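Local coordinates for surface protein SPB1 (Streptococcus agalactiae, PDB 4UZG), which forms the backbone of the group B streptococcal pilus 2b, its subunits probably being joined covalently by a sortase, at residues A[48-62]-A[121-135]. Sequence-based numbering, arbitrary orientation.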
loop_
_atom_site.group_PDB
_atom_site.type_symbol
_atom_site.label_atom_id
_atom_site.label_comp_id
_atom_site.label_asym_id
_atom_site.label_seq_id
_atom_site.Cartn_x
_atom_site.Cartn_y
_atom_site.Cartn_z
ATOM N N SER A 48 -7.356 4.825 8.654
ATOM C CA SER A 48 -8.120 3.620 8.332
ATOM C C SER A 48 -7.717 3.028 6.974
ATOM O O SER A 48 -8.199 1.951 6.616
ATOM C CB SER A 48 -9.613 3.927 8.338
ATOM O OG SER A 48 -9.929 4.858 7.325
ATOM N N VAL A 49 -6.863 3.732 6.239
ATOM C CA VAL A 49 -6.376 3.336 4.922
ATOM C C VAL A 49 -4.876 3.056 4.962
ATOM O O VAL A 49 -4.444 1.944 4.629
ATOM C CB VAL A 49 -6.715 4.394 3.856
ATOM C CG1 VAL A 49 -6.068 4.045 2.517
ATOM C CG2 VAL A 49 -8.230 4.566 3.715
ATOM N N VAL A 50 -4.050 4.055 5.309
ATOM C CA VAL A 50 -2.645 3.797 5.614
ATOM C C VAL A 50 -2.330 4.523 6.911
ATOM O O VAL A 50 -2.475 5.752 6.998
ATOM C CB VAL A 50 -1.647 4.240 4.536
ATOM C CG1 VAL A 50 -0.233 3.816 4.949
ATOM C CG2 VAL A 50 -1.984 3.677 3.165
ATOM N N ASP A 51 -1.928 3.774 7.926
ATOM C CA ASP A 51 -1.634 4.307 9.251
ATOM C C ASP A 51 -0.140 4.608 9.326
ATOM O O ASP A 51 0.692 3.698 9.272
ATOM C CB ASP A 51 -2.063 3.254 10.284
ATOM C CG ASP A 51 -1.931 3.698 11.709
ATOM O OD1 ASP A 51 -1.161 4.629 11.965
ATOM O OD2 ASP A 51 -2.594 3.078 12.583
ATOM N N LEU A 52 0.188 5.887 9.388
ATOM C CA LEU A 52 1.573 6.327 9.513
ATOM C C LEU A 52 2.247 5.663 10.703
ATOM O O LEU A 52 1.685 5.665 11.808
ATOM C CB LEU A 52 1.589 7.845 9.739
ATOM C CG LEU A 52 2.946 8.515 9.963
ATOM C CD1 LEU A 52 3.844 8.400 8.747
ATOM C CD2 LEU A 52 2.736 9.980 10.365
ATOM N N ASN A 53 3.465 5.157 10.526
ATOM C CA ASN A 53 4.291 4.769 11.666
ATOM C C ASN A 53 5.058 5.982 12.174
ATOM O O ASN A 53 6.092 6.354 11.636
ATOM C CB ASN A 53 5.270 3.647 11.303
ATOM C CG ASN A 53 4.607 2.283 11.174
ATOM O OD1 ASN A 53 3.725 1.929 11.955
ATOM N ND2 ASN A 53 5.089 1.504 10.237
ATOM N N GLU A 54 4.523 6.616 13.197
ATOM C CA GLU A 54 5.202 7.754 13.765
ATOM C C GLU A 54 6.584 7.325 14.224
ATOM O O GLU A 54 6.825 6.167 14.606
ATOM C CB GLU A 54 4.399 8.388 14.914
ATOM C CG GLU A 54 3.185 9.188 14.481
ATOM C CD GLU A 54 1.984 8.378 14.055
ATOM O OE1 GLU A 54 1.937 7.147 14.315
ATOM O OE2 GLU A 54 1.076 9.018 13.489
ATOM N N GLY A 55 7.515 8.262 14.109
ATOM C CA GLY A 55 8.875 8.014 14.522
ATOM C C GLY A 55 9.695 7.131 13.595
ATOM O O GLY A 55 10.799 6.726 13.961
ATOM N N SER A 56 9.210 6.839 12.386
ATOM C CA SER A 56 9.895 5.892 11.498
ATOM C C SER A 56 10.860 6.568 10.513
ATOM O O SER A 56 11.395 5.902 9.640
ATOM C CB SER A 56 8.873 5.054 10.744
ATOM O OG SER A 56 8.091 5.853 9.868
ATOM N N TYR A 57 11.080 7.867 10.655
ATOM C CA TYR A 57 11.818 8.630 9.632
ATOM C C TYR A 57 13.305 8.361 9.622
ATOM O O TYR A 57 13.941 8.186 10.669
ATOM C CB TYR A 57 11.647 10.164 9.838
ATOM C CG TYR A 57 10.238 10.504 10.165
ATOM C CD1 TYR A 57 9.274 10.566 9.173
ATOM C CD2 TYR A 57 9.844 10.639 11.480
ATOM C CE1 TYR A 57 7.937 10.747 9.469
ATOM C CE2 TYR A 57 8.499 10.841 11.795
ATOM C CZ TYR A 57 7.551 10.860 10.787
ATOM O OH TYR A 57 6.225 11.026 11.061
ATOM N N GLU A 58 13.855 8.386 8.418
ATOM C CA GLU A 58 15.284 8.566 8.216
ATOM C C GLU A 58 15.400 9.779 7.294
ATOM O O GLU A 58 14.837 9.778 6.194
ATOM C CB GLU A 58 15.936 7.334 7.608
ATOM C CG GLU A 58 17.428 7.476 7.440
ATOM C CD GLU A 58 18.214 6.655 8.434
ATOM O OE1 GLU A 58 17.695 6.415 9.545
ATOM O OE2 GLU A 58 19.344 6.240 8.109
ATOM N N VAL A 59 16.128 10.791 7.753
ATOM C CA VAL A 59 16.227 12.058 7.048
ATOM C C VAL A 59 17.698 12.277 6.696
ATOM O O VAL A 59 18.544 12.302 7.588
ATOM C CB VAL A 59 15.707 13.233 7.901
ATOM C CG1 VAL A 59 15.710 14.504 7.084
ATOM C CG2 VAL A 59 14.308 12.924 8.450
ATOM N N THR A 60 17.992 12.443 5.409
ATOM C CA THR A 60 19.357 12.633 4.966
ATOM C C THR A 60 19.475 13.787 3.978
ATOM O O THR A 60 18.526 14.143 3.263
ATOM C CB THR A 60 19.922 11.359 4.283
ATOM O OG1 THR A 60 19.136 11.054 3.132
ATOM C CG2 THR A 60 19.991 10.156 5.203
ATOM N N ILE A 61 20.690 14.322 3.939
ATOM C CA ILE A 61 21.101 15.293 2.945
ATOM C C ILE A 61 22.280 14.678 2.200
ATOM O O ILE A 61 23.269 14.273 2.815
ATOM C CB ILE A 61 21.516 16.646 3.580
ATOM C CG1 ILE A 61 20.360 17.227 4.415
ATOM C CG2 ILE A 61 21.962 17.608 2.488
ATOM C CD1 ILE A 61 20.747 18.412 5.217
ATOM N N THR A 62 22.181 14.614 0.878
ATOM C CA THR A 62 23.236 14.039 0.035
ATOM C C THR A 62 23.742 15.122 -0.909
ATOM O O THR A 62 22.956 15.730 -1.645
ATOM C CB THR A 62 22.704 12.854 -0.771
ATOM O OG1 THR A 62 22.106 11.904 0.114
ATOM C CG2 THR A 62 23.839 12.174 -1.535
ATOM N N ASN A 121 22.130 20.007 -3.028
ATOM C CA ASN A 121 21.855 18.865 -2.179
ATOM C C ASN A 121 20.524 18.211 -2.484
ATOM O O ASN A 121 19.573 18.864 -2.915
ATOM C CB ASN A 121 21.899 19.301 -0.717
ATOM C CG ASN A 121 23.293 19.664 -0.287
ATOM O OD1 ASN A 121 24.116 18.787 -0.074
ATOM N ND2 ASN A 121 23.569 20.950 -0.180
ATOM N N THR A 122 20.463 16.914 -2.205
ATOM C CA THR A 122 19.228 16.164 -2.226
ATOM C C THR A 122 18.785 15.882 -0.794
ATOM O O THR A 122 19.543 15.320 0.001
ATOM C CB THR A 122 19.403 14.837 -2.964
ATOM O OG1 THR A 122 19.732 15.118 -4.329
ATOM C CG2 THR A 122 18.128 14.006 -2.910
ATOM N N ILE A 123 17.554 16.256 -0.480
ATOM C CA ILE A 123 16.915 15.896 0.774
ATOM C C ILE A 123 16.109 14.637 0.535
ATOM O O ILE A 123 15.311 14.580 -0.391
ATOM C CB ILE A 123 15.994 17.027 1.266
ATOM C CG1 ILE A 123 16.794 18.296 1.582
ATOM C CG2 ILE A 123 15.204 16.573 2.496
ATOM C CD1 ILE A 123 15.917 19.550 1.784
ATOM N N THR A 124 16.327 13.623 1.367
ATOM C CA THR A 124 15.548 12.392 1.296
ATOM C C THR A 124 14.925 12.144 2.668
ATOM O O THR A 124 15.606 12.196 3.687
ATOM C CB THR A 124 16.403 11.166 0.871
ATOM O OG1 THR A 124 17.135 11.500 -0.306
ATOM C CG2 THR A 124 15.549 9.961 0.596
ATOM N N VAL A 125 13.630 11.836 2.672
ATOM C CA VAL A 125 12.946 11.373 3.868
ATOM C C VAL A 125 12.346 10.014 3.548
ATOM O O VAL A 125 11.517 9.898 2.648
ATOM C CB VAL A 125 11.833 12.345 4.320
ATOM C CG1 VAL A 125 11.072 11.791 5.533
ATOM C CG2 VAL A 125 12.387 13.729 4.623
ATOM N N THR A 126 12.745 8.995 4.291
ATOM C CA THR A 126 12.076 7.716 4.210
ATOM C C THR A 126 11.279 7.514 5.488
ATOM O O THR A 126 11.666 7.974 6.566
ATOM C CB THR A 126 13.044 6.562 4.021
ATOM O OG1 THR A 126 13.888 6.429 5.162
ATOM C CG2 THR A 126 13.874 6.733 2.784
ATOM N N TYR A 127 10.141 6.828 5.376
ATOM C CA TYR A 127 9.316 6.526 6.532
ATOM C C TYR A 127 8.399 5.372 6.147
ATOM O O TYR A 127 8.353 4.979 4.979
ATOM C CB TYR A 127 8.510 7.764 6.989
ATOM C CG TYR A 127 7.402 8.184 6.039
ATOM C CD1 TYR A 127 7.639 9.013 4.959
ATOM C CD2 TYR A 127 6.114 7.711 6.219
ATOM C CE1 TYR A 127 6.617 9.366 4.087
ATOM C CE2 TYR A 127 5.081 8.062 5.348
ATOM C CZ TYR A 127 5.355 8.886 4.293
ATOM O OH TYR A 127 4.355 9.260 3.399
ATOM N N THR A 128 7.679 4.830 7.119
ATOM C CA THR A 128 6.784 3.731 6.838
ATOM C C THR A 128 5.368 3.998 7.343
ATOM O O THR A 128 5.123 4.864 8.197
ATOM C CB THR A 128 7.297 2.405 7.433
ATOM O OG1 THR A 128 7.357 2.559 8.848
ATOM C CG2 THR A 128 8.654 2.030 6.884
ATOM N N GLY A 129 4.442 3.227 6.784
ATOM C CA GLY A 129 3.080 3.144 7.264
ATOM C C GLY A 129 2.602 1.708 7.117
ATOM O O GLY A 129 3.316 0.856 6.580
ATOM N N VAL A 130 1.399 1.442 7.590
ATOM C CA VAL A 130 0.793 0.111 7.523
ATOM C C VAL A 130 -0.540 0.199 6.790
ATOM O O VAL A 130 -1.401 1.009 7.138
ATOM C CB VAL A 130 0.618 -0.501 8.927
ATOM C CG1 VAL A 130 -0.101 -1.851 8.841
ATOM C CG2 VAL A 130 1.965 -0.657 9.627
ATOM N N LEU A 131 -0.701 -0.609 5.739
ATOM C CA LEU A 131 -1.934 -0.625 4.976
ATOM C C LEU A 131 -3.059 -1.217 5.820
ATOM O O LEU A 131 -2.862 -2.268 6.450
ATOM C CB LEU A 131 -1.735 -1.433 3.687
ATOM C CG LEU A 131 -2.878 -1.407 2.670
ATOM C CD1 LEU A 131 -3.093 -0.004 2.135
ATOM C CD2 LEU A 131 -2.603 -2.367 1.540
ATOM N N LYS A 132 -4.234 -0.596 5.805
ATOM C CA LYS A 132 -5.348 -1.031 6.623
ATOM C C LYS A 132 -6.575 -1.314 5.766
ATOM O O LYS A 132 -6.564 -1.127 4.550
ATOM C CB LYS A 132 -5.660 0.040 7.689
ATOM C CG LYS A 132 -4.516 0.361 8.629
ATOM C CD LYS A 132 -4.170 -0.789 9.572
ATOM C CE LYS A 132 -3.052 -0.388 10.532
ATOM N NZ LYS A 132 -2.715 -1.438 11.508
ATOM N N SER A 133 -7.655 -1.771 6.399
ATOM C CA SER A 133 -8.776 -2.336 5.666
ATOM C C SER A 133 -9.575 -1.359 4.819
ATOM O O SER A 133 -10.333 -1.784 3.949
ATOM C CB SER A 133 -9.727 -3.036 6.624
ATOM O OG SER A 133 -10.406 -2.071 7.387
ATOM N N GLY A 134 -9.452 -0.053 5.082
ATOM C CA GLY A 134 -10.185 0.926 4.315
ATOM C C GLY A 134 -9.649 1.200 2.926
ATOM O O GLY A 134 -10.288 1.882 2.145
ATOM N N ALA A 135 -8.461 0.694 2.616
ATOM C CA ALA A 135 -7.890 0.917 1.303
ATOM C C ALA A 135 -8.806 0.351 0.224
ATOM O O ALA A 135 -9.423 -0.706 0.392
ATOM C CB ALA A 135 -6.548 0.253 1.219
HETATM O O HOH W 1 -9.163 0.303 9.071
HETATM O O HOH W 2 -2.805 0.584 13.694
HETATM O O HOH W 3 12.740 5.102 7.290
HETATM O O HOH W 4 19.496 12.524 0.763
#
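Leu-52 and Tyr-127 meet at about a right angle on the buried face of this antiparallel strand pair, Leu-52 CD1 reaching Tyr-127 CD2 at 3.5 Å. With CG set between the backbone N and the carbonyl carbon (chi1 70°), the Tyr-127 ring reaches along the strand to Leu-52, and Tyr-57 CD1 lies obliquely against Tyr-127 CB at 3.6 Å. Val-59 with Val-125 and Val-50 with Leu-131 continue the apolar row, while Gly-129, facing Leu-52, lets the backbones approach to 4.2 Å between their CA atoms.

The pair illustrates how an interrupted strand keeps its partner. Backbone bonds to 121-135 run from 58 to 62 and from Ser-48 to Asp-51; between them 48-62 bulges through a type II turn, Asn-53 to Ser-56. There Asn-53 N still donates to Thr-128 O, and Ser-56 OG takes the place of a backbone acceptor for Thr-128 N, almost straight (3.0 Å, 174°), while giving its own proton to Asn-53 O, in the carbonyl plane, tying turn to strand. Asn-53 ND2 adds a further bond to Thr-128 OG1 at 2.9 Å, the hydroxyl lying in the amide plane.

The other face is mostly polar and partly open. Thr-60 and Thr-124 lie side by side there, and one water links their hydroxyls with Thr-62 OG1 and Thr-122 O. Further along, Asp-51 and Lys-132 keep their charged atoms 4.6 Å apart, OD2 to NZ, bridged by a water.

Within the large mixed sheet, strand 121-131 runs between 50-62 and 16-26, and 68-73 borders 50-62 beyond Val-59 and Ile-61. Phe-91 packs edge-to-face with Tyr-127, whose ring also meets Tyr-19 of strand 16-26, and Tyr-57 OH bonds to Glu-86 of strand 81-87.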